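Local coordinates for regulator of chromosome condensation (Saccharomyces cerevisiae, PDB 3OF7), which acts as the guanine nucleotide exchange factor that swaps GDP for GTP on the Ran-type GTPases GSP1 and GSP2, and also binds chromatin, at residues D331-S336 with P370-N375; H324-S329 with V382-H387; N375-K380 with A391-G396. All coordinates share one frame; numbering follows the deposited sequence.

Contact 1 of 3, residues D331-S336 with P370-N375; sequences DGDLYS and PTKLNN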
# COMPACT_ATOMS: atom_id res chain seq x y z
N ASP A 331 -4.70 -2.62 19.51
CA ASP A 331 -5.58 -1.75 20.30
C ASP A 331 -6.05 -0.51 19.53
O ASP A 331 -6.92 0.23 20.01
CB ASP A 331 -4.88 -1.29 21.59
CG ASP A 331 -4.67 -2.42 22.58
OD1 ASP A 331 -5.21 -3.53 22.37
OD2 ASP A 331 -3.95 -2.19 23.57
N GLY A 332 -5.46 -0.25 18.36
CA GLY A 332 -5.87 0.88 17.53
C GLY A 332 -5.04 2.14 17.64
O GLY A 332 -5.44 3.20 17.15
N ASP A 333 -3.87 2.05 18.27
CA ASP A 333 -2.97 3.20 18.36
C ASP A 333 -2.07 3.23 17.14
O ASP A 333 -1.67 2.18 16.63
CB ASP A 333 -2.10 3.12 19.62
CG ASP A 333 -2.89 3.26 20.90
OD1 ASP A 333 -3.91 4.00 20.94
OD2 ASP A 333 -2.48 2.64 21.90
N LEU A 334 -1.73 4.43 16.69
CA LEU A 334 -0.93 4.60 15.49
C LEU A 334 0.40 5.27 15.83
O LEU A 334 0.44 6.35 16.42
CB LEU A 334 -1.70 5.41 14.45
CG LEU A 334 -1.18 5.42 13.01
CD1 LEU A 334 -1.24 4.02 12.38
CD2 LEU A 334 -2.02 6.40 12.19
N TYR A 335 1.48 4.61 15.44
CA TYR A 335 2.84 5.13 15.62
C TYR A 335 3.38 5.53 14.27
O TYR A 335 3.38 4.73 13.33
CB TYR A 335 3.74 4.06 16.23
CG TYR A 335 3.31 3.64 17.62
CD1 TYR A 335 3.92 4.18 18.75
CD2 TYR A 335 2.30 2.69 17.80
CE1 TYR A 335 3.53 3.79 20.03
CE2 TYR A 335 1.91 2.30 19.08
CZ TYR A 335 2.53 2.86 20.18
OH TYR A 335 2.13 2.46 21.44
N SER A 336 3.87 6.76 14.15
CA SER A 336 4.45 7.21 12.90
C SER A 336 5.93 7.56 13.05
O SER A 336 6.40 7.90 14.15
CB SER A 336 3.69 8.41 12.35
OG SER A 336 3.91 9.56 13.14
N PRO A 370 9.41 5.65 16.06
CA PRO A 370 7.96 5.49 16.05
C PRO A 370 7.35 6.27 17.20
O PRO A 370 7.78 6.11 18.35
CB PRO A 370 7.76 3.99 16.26
CG PRO A 370 8.99 3.37 15.78
CD PRO A 370 10.10 4.34 16.05
N THR A 371 6.39 7.14 16.89
CA THR A 371 5.83 8.07 17.87
C THR A 371 4.31 7.95 17.83
O THR A 371 3.69 8.09 16.77
CB THR A 371 6.30 9.52 17.59
OG1 THR A 371 7.73 9.54 17.51
CG2 THR A 371 5.83 10.49 18.68
N LYS A 372 3.71 7.69 18.99
CA LYS A 372 2.26 7.51 19.07
C LYS A 372 1.52 8.81 18.78
O LYS A 372 1.87 9.86 19.31
CB LYS A 372 1.85 6.95 20.45
CG LYS A 372 0.34 6.72 20.59
CD LYS A 372 -0.01 5.76 21.74
CE LYS A 372 -0.25 6.49 23.05
NZ LYS A 372 -0.77 5.55 24.12
N LEU A 373 0.51 8.73 17.92
CA LEU A 373 -0.33 9.89 17.62
C LEU A 373 -1.37 10.08 18.72
O LEU A 373 -1.97 9.11 19.19
CB LEU A 373 -1.02 9.75 16.26
CG LEU A 373 -0.18 9.68 14.99
CD1 LEU A 373 -1.05 9.92 13.75
CD2 LEU A 373 0.94 10.70 15.02
N ASN A 374 -1.57 11.33 19.10
CA ASN A 374 -2.52 11.67 20.15
C ASN A 374 -3.67 12.47 19.60
O ASN A 374 -3.58 13.01 18.49
CB ASN A 374 -1.81 12.43 21.28
CG ASN A 374 -0.83 11.55 22.03
OD1 ASN A 374 0.33 11.91 22.21
ND2 ASN A 374 -1.30 10.39 22.48
N ASN A 375 -4.76 12.55 20.36
CA ASN A 375 -5.95 13.30 19.95
C ASN A 375 -6.50 12.80 18.60
O ASN A 375 -6.85 13.59 17.72
CB ASN A 375 -5.67 14.81 19.93
CG ASN A 375 -5.09 15.31 21.26
OD1 ASN A 375 -4.05 15.96 21.29
ND2 ASN A 375 -5.77 14.99 22.36
O HOH W 1 -2.73 6.68 18.00

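Contact 2 of 3, residues H324-S329 with V382-H387; sequences HSLILS and VAAGSH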
# COMPACT_ATOMS: atom_id res chain seq x y z
N HIS A 324 7.93 7.95 4.96
CA HIS A 324 7.29 7.81 6.27
C HIS A 324 6.70 6.43 6.45
O HIS A 324 6.47 5.70 5.47
CB HIS A 324 6.20 8.88 6.48
CG HIS A 324 4.96 8.66 5.67
ND1 HIS A 324 3.74 8.39 6.24
CD2 HIS A 324 4.76 8.67 4.33
CE1 HIS A 324 2.83 8.25 5.29
NE2 HIS A 324 3.42 8.42 4.12
N SER A 325 6.46 6.07 7.71
CA SER A 325 5.90 4.77 8.03
C SER A 325 4.83 4.90 9.10
O SER A 325 4.91 5.78 9.94
CB SER A 325 7.00 3.85 8.55
OG SER A 325 8.01 3.74 7.57
N LEU A 326 3.85 4.01 9.05
CA LEU A 326 2.74 4.03 10.00
C LEU A 326 2.52 2.64 10.58
O LEU A 326 2.26 1.69 9.84
CB LEU A 326 1.45 4.52 9.32
CG LEU A 326 1.53 5.86 8.58
CD1 LEU A 326 0.23 6.11 7.84
CD2 LEU A 326 1.83 7.02 9.55
N ILE A 327 2.62 2.54 11.89
CA ILE A 327 2.52 1.25 12.57
C ILE A 327 1.27 1.22 13.43
O ILE A 327 1.14 1.99 14.38
CB ILE A 327 3.78 0.97 13.42
CG1 ILE A 327 5.02 0.93 12.53
CG2 ILE A 327 3.61 -0.36 14.18
CD1 ILE A 327 6.34 1.22 13.26
N LEU A 328 0.35 0.32 13.09
CA LEU A 328 -0.91 0.24 13.81
C LEU A 328 -0.94 -0.93 14.79
O LEU A 328 -0.66 -2.07 14.42
CB LEU A 328 -2.07 0.12 12.81
CG LEU A 328 -3.48 0.06 13.38
CD1 LEU A 328 -3.82 1.35 14.12
CD2 LEU A 328 -4.48 -0.19 12.24
N SER A 329 -1.27 -0.64 16.05
CA SER A 329 -1.36 -1.68 17.07
C SER A 329 -2.73 -2.36 17.03
O SER A 329 -3.68 -1.81 16.49
CB SER A 329 -1.13 -1.10 18.47
OG SER A 329 -2.23 -0.33 18.88
N VAL A 382 -4.98 1.24 8.02
CA VAL A 382 -4.23 2.42 7.58
C VAL A 382 -3.64 2.15 6.20
O VAL A 382 -3.33 1.01 5.86
CB VAL A 382 -3.14 2.79 8.64
CG1 VAL A 382 -2.11 1.67 8.82
CG2 VAL A 382 -2.46 4.12 8.32
N ALA A 383 -3.50 3.21 5.40
CA ALA A 383 -2.85 3.12 4.10
C ALA A 383 -2.01 4.38 3.91
O ALA A 383 -2.31 5.43 4.47
CB ALA A 383 -3.87 3.00 3.00
N ALA A 384 -0.96 4.26 3.10
CA ALA A 384 -0.05 5.37 2.84
C ALA A 384 0.30 5.41 1.37
O ALA A 384 0.55 4.35 0.77
CB ALA A 384 1.21 5.22 3.68
N GLY A 385 0.29 6.61 0.80
CA GLY A 385 0.78 6.85 -0.56
C GLY A 385 2.13 7.54 -0.43
O GLY A 385 2.73 7.49 0.63
N SER A 386 2.59 8.20 -1.49
CA SER A 386 3.97 8.72 -1.46
C SER A 386 4.21 9.67 -0.28
O SER A 386 5.19 9.50 0.47
CB SER A 386 4.34 9.39 -2.79
OG SER A 386 4.40 8.41 -3.82
N HIS A 387 3.31 10.64 -0.12
CA HIS A 387 3.44 11.66 0.94
C HIS A 387 2.12 12.00 1.64
O HIS A 387 1.99 13.06 2.24
CB HIS A 387 4.13 12.92 0.40
CG HIS A 387 5.53 12.65 -0.04
ND1 HIS A 387 6.60 12.71 0.83
CD2 HIS A 387 6.03 12.21 -1.22
CE1 HIS A 387 7.70 12.35 0.19
NE2 HIS A 387 7.38 12.04 -1.06

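Contact 3 of 3, residues N375-K380 with A391-G396; sequences NVPKFK and AVAQNG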
# COMPACT_ATOMS: atom_id res chain seq x y z
N ASN A 375 -4.76 12.55 20.36
CA ASN A 375 -5.95 13.30 19.95
C ASN A 375 -6.50 12.80 18.60
O ASN A 375 -6.85 13.59 17.72
CB ASN A 375 -5.67 14.81 19.93
CG ASN A 375 -5.09 15.31 21.26
OD1 ASN A 375 -4.05 15.96 21.29
ND2 ASN A 375 -5.77 14.99 22.36
N VAL A 376 -6.55 11.48 18.46
CA VAL A 376 -7.11 10.82 17.29
C VAL A 376 -8.02 9.70 17.77
O VAL A 376 -7.85 9.20 18.88
CB VAL A 376 -6.01 10.22 16.36
CG1 VAL A 376 -5.20 11.32 15.68
CG2 VAL A 376 -5.10 9.25 17.12
N PRO A 377 -8.99 9.28 16.93
CA PRO A 377 -9.73 8.07 17.25
C PRO A 377 -8.84 6.83 17.18
O PRO A 377 -7.72 6.89 16.64
CB PRO A 377 -10.79 8.00 16.14
CG PRO A 377 -10.23 8.79 15.03
CD PRO A 377 -9.45 9.88 15.66
N LYS A 378 -9.34 5.72 17.71
CA LYS A 378 -8.72 4.42 17.50
C LYS A 378 -8.92 4.02 16.04
O LYS A 378 -10.02 4.19 15.49
CB LYS A 378 -9.35 3.38 18.44
CG LYS A 378 -9.16 3.69 19.93
CD LYS A 378 -7.76 3.32 20.41
CE LYS A 378 -7.53 3.77 21.86
NZ LYS A 378 -6.39 3.04 22.50
N PHE A 379 -7.86 3.52 15.41
CA PHE A 379 -7.93 3.11 14.01
C PHE A 379 -7.94 1.60 13.84
O PHE A 379 -7.32 0.88 14.62
CB PHE A 379 -6.79 3.70 13.18
CG PHE A 379 -6.79 5.21 13.14
CD1 PHE A 379 -5.74 5.93 13.70
CD2 PHE A 379 -7.83 5.90 12.53
CE1 PHE A 379 -5.73 7.34 13.66
CE2 PHE A 379 -7.83 7.30 12.48
CZ PHE A 379 -6.78 8.02 13.04
N LYS A 380 -8.62 1.13 12.80
CA LYS A 380 -8.65 -0.30 12.50
C LYS A 380 -7.85 -0.70 11.25
O LYS A 380 -7.47 -1.85 11.11
CB LYS A 380 -10.10 -0.83 12.46
CG LYS A 380 -11.00 -0.18 11.42
CD LYS A 380 -12.37 -0.87 11.40
CE LYS A 380 -13.26 -0.33 10.29
NZ LYS A 380 -14.47 -1.21 10.08
N ALA A 391 -6.33 6.76 7.21
CA ALA A 391 -6.63 5.74 8.23
C ALA A 391 -8.14 5.64 8.45
O ALA A 391 -8.87 6.61 8.26
CB ALA A 391 -5.91 6.07 9.53
N VAL A 392 -8.59 4.46 8.86
CA VAL A 392 -10.02 4.24 9.09
C VAL A 392 -10.27 4.02 10.58
O VAL A 392 -9.71 3.09 11.17
CB VAL A 392 -10.56 3.04 8.30
CG1 VAL A 392 -12.08 2.89 8.52
CG2 VAL A 392 -10.27 3.21 6.83
N ALA A 393 -11.08 4.89 11.17
CA ALA A 393 -11.43 4.78 12.58
C ALA A 393 -12.25 3.52 12.81
O ALA A 393 -12.84 2.98 11.89
CB ALA A 393 -12.21 6.02 13.05
N GLN A 394 -12.31 3.06 14.06
CA GLN A 394 -13.10 1.86 14.37
C GLN A 394 -14.55 1.99 13.88
O GLN A 394 -15.14 1.01 13.44
CB GLN A 394 -13.03 1.53 15.86
CG GLN A 394 -11.67 0.99 16.31
CD GLN A 394 -11.60 0.70 17.81
OE1 GLN A 394 -12.41 1.20 18.59
NE2 GLN A 394 -10.63 -0.11 18.21
N ASN A 395 -15.09 3.21 13.92
CA ASN A 395 -16.49 3.45 13.51
C ASN A 395 -16.74 3.61 12.00
O ASN A 395 -17.86 3.88 11.58
CB ASN A 395 -17.11 4.62 14.32
CG ASN A 395 -16.59 6.00 13.90
OD1 ASN A 395 -15.62 6.13 13.16
ND2 ASN A 395 -17.25 7.04 14.40
N GLY A 396 -15.69 3.44 11.19
CA GLY A 396 -15.83 3.43 9.73
C GLY A 396 -15.75 4.78 9.05
O GLY A 396 -16.18 4.94 7.90
O HOH W 2 -8.93 -1.39 16.53

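Contact 1 of 3, residues D331-S336 with P370-N375
The ring of Y335 overlaps the root of the K372 side chain, its CE1 standing 3.6 Å from K372 CB while its OH lies near K372 CD. These residues are the antiparallel non-hydrogen-bonded pair joining strand 334-337 to 370-372, the third and outermost strands of a four-stranded blade in the seven-bladed RCC1 β-propeller. S336 and T371 follow as a hydrogen-bonded pair: S336 N reaches T371 O at 2.9 Å from above that carbonyl's plane, and T371 N returns to S336 O at 2.8 Å. L373 N then meets L334 O at 2.8 Å almost head-on, the C=O...N angle being 176°.

The side chains of the same two residues, L334 and L373, run side by side in the same direction, with CD2 of the first 4.0 Å from CD1 of the second. L373 CD2 also touches S336 OG, a hydroxyl hydrogen-bonded to V345 O. K372 bends where chi3 (91°) places CE; its NZ ends 4.0 Å from D333 OD2, beyond salt-bridge range, whereas D333 OD1 does form a salt bridge with K378. At the other end of the pairing, P370 CB rests against Y335 CB. Beside the L334-L373 bond one water joins the two backbones, accepting from L334 N at 2.8 Å and donating to L373 O at 2.8 Å.

Contact 2 of 3, residues H324-S329 with V382-H387
L326 reaches across from one propeller blade to V382 at the inner edge of the next. Its CB already lies 4.1 Å from V382 CG2. Because CG is anti to the carbonyl carbon (chi1 -54°), the side chain leans to the backbone N side before it branches. CD1 is the branch that makes the crossing: it presses on V382 CG2 at 3.4 Å, tighter than usual van der Waals contact, and comes less closely to A384 CB, at 4.4 Å, with A383 O also nearby. The other branch, CD2, packs against S336 CB of its own blade; the L326 side chain also touches S389 of the neighbouring one.

V382 meets this with its two methyls divided. CG2, anti to the backbone N, takes L326, while CG1 sits 4.3 Å from L328 CB. Farther along, the imidazole of H324 lies beside the methyl of A384 and turns an edge to the backbone carbonyls of G385 and S386; H324 and A384 both touch S389 as well. Strands 324-329 and 382-384 run nearly antiparallel, at 172°, but their axes come no closer than 8.0 Å. They are therefore packed through side chains rather than paired as sheet neighbours: L326 and L328 find their backbone partners on strand 315-320, and V382 is also touched by A319 of that strand and by A391 of its own blade.

Methyl and methylene groups thus carry most of this buried interface. With direct hydrogen bonds absent between the two segments, their join probably rests on apolar packing, the polar links between the blades, such as the D333-K378 salt bridge, lying elsewhere.

Contact 3 of 3, residues N375-K380 with A391-G396
The backbones of F379 and A393 come together as an antiparallel non-hydrogen-bonded pair, CA to CA 4.1 Å, at the open end of the β-hairpin 379-384/388-393, the first two strands of a propeller blade. K380 N bonds to V392 O at 2.8 Å, nearly straight on (C=O...N 172°), and Q394 N bonds to K378 O at 2.9 Å. A type I turn from A393 to G396 then carries the chain onward.

The F379 ring is layered between its neighbours. A391 CB makes a CH-π contact over one face, 3.7 Å from the ring centroid, and P377 O lies above the opposite face toward the rim; A393 N sits at the edge. An alanine in place of F379 would probably leave the A391 methyl without its aromatic face and open a gap between it and the P377 carbonyl. P377 CB, meanwhile, touches A393 CB at 3.9 Å. K380, extended beyond CG, runs past the A393 and Q394 carbonyls, its CE 3.9 Å from V392 CG1. The flat amide of Q394 lies near K378 CB, and its NE2 donates at 2.7 Å to a water whose bond to F379 O is weak.

Overall arrangement
All three contacts centre on two adjoining blades. Contact 1 ties the outer strands of one blade, contact 3 pairs the open end of the hairpin that starts the next, and contact 2 packs the two blades together nearer the middle of the chain. The centre of contact 2 is about 8 Å from the centre of the chain, and this contact is buried and mainly apolar; contacts 1 and 3, their centres about 19 and 18 Å from it, are partly exposed, rely on backbone hydrogen bonds, and include lysines and water. Contact 1 adjoins contact 2 through the I327-Y335 backbone bond, and contact 3 through the D333-K378 salt bridge and the G332-F379 backbone bond. Contacts 2 and 3 share strand 379-384.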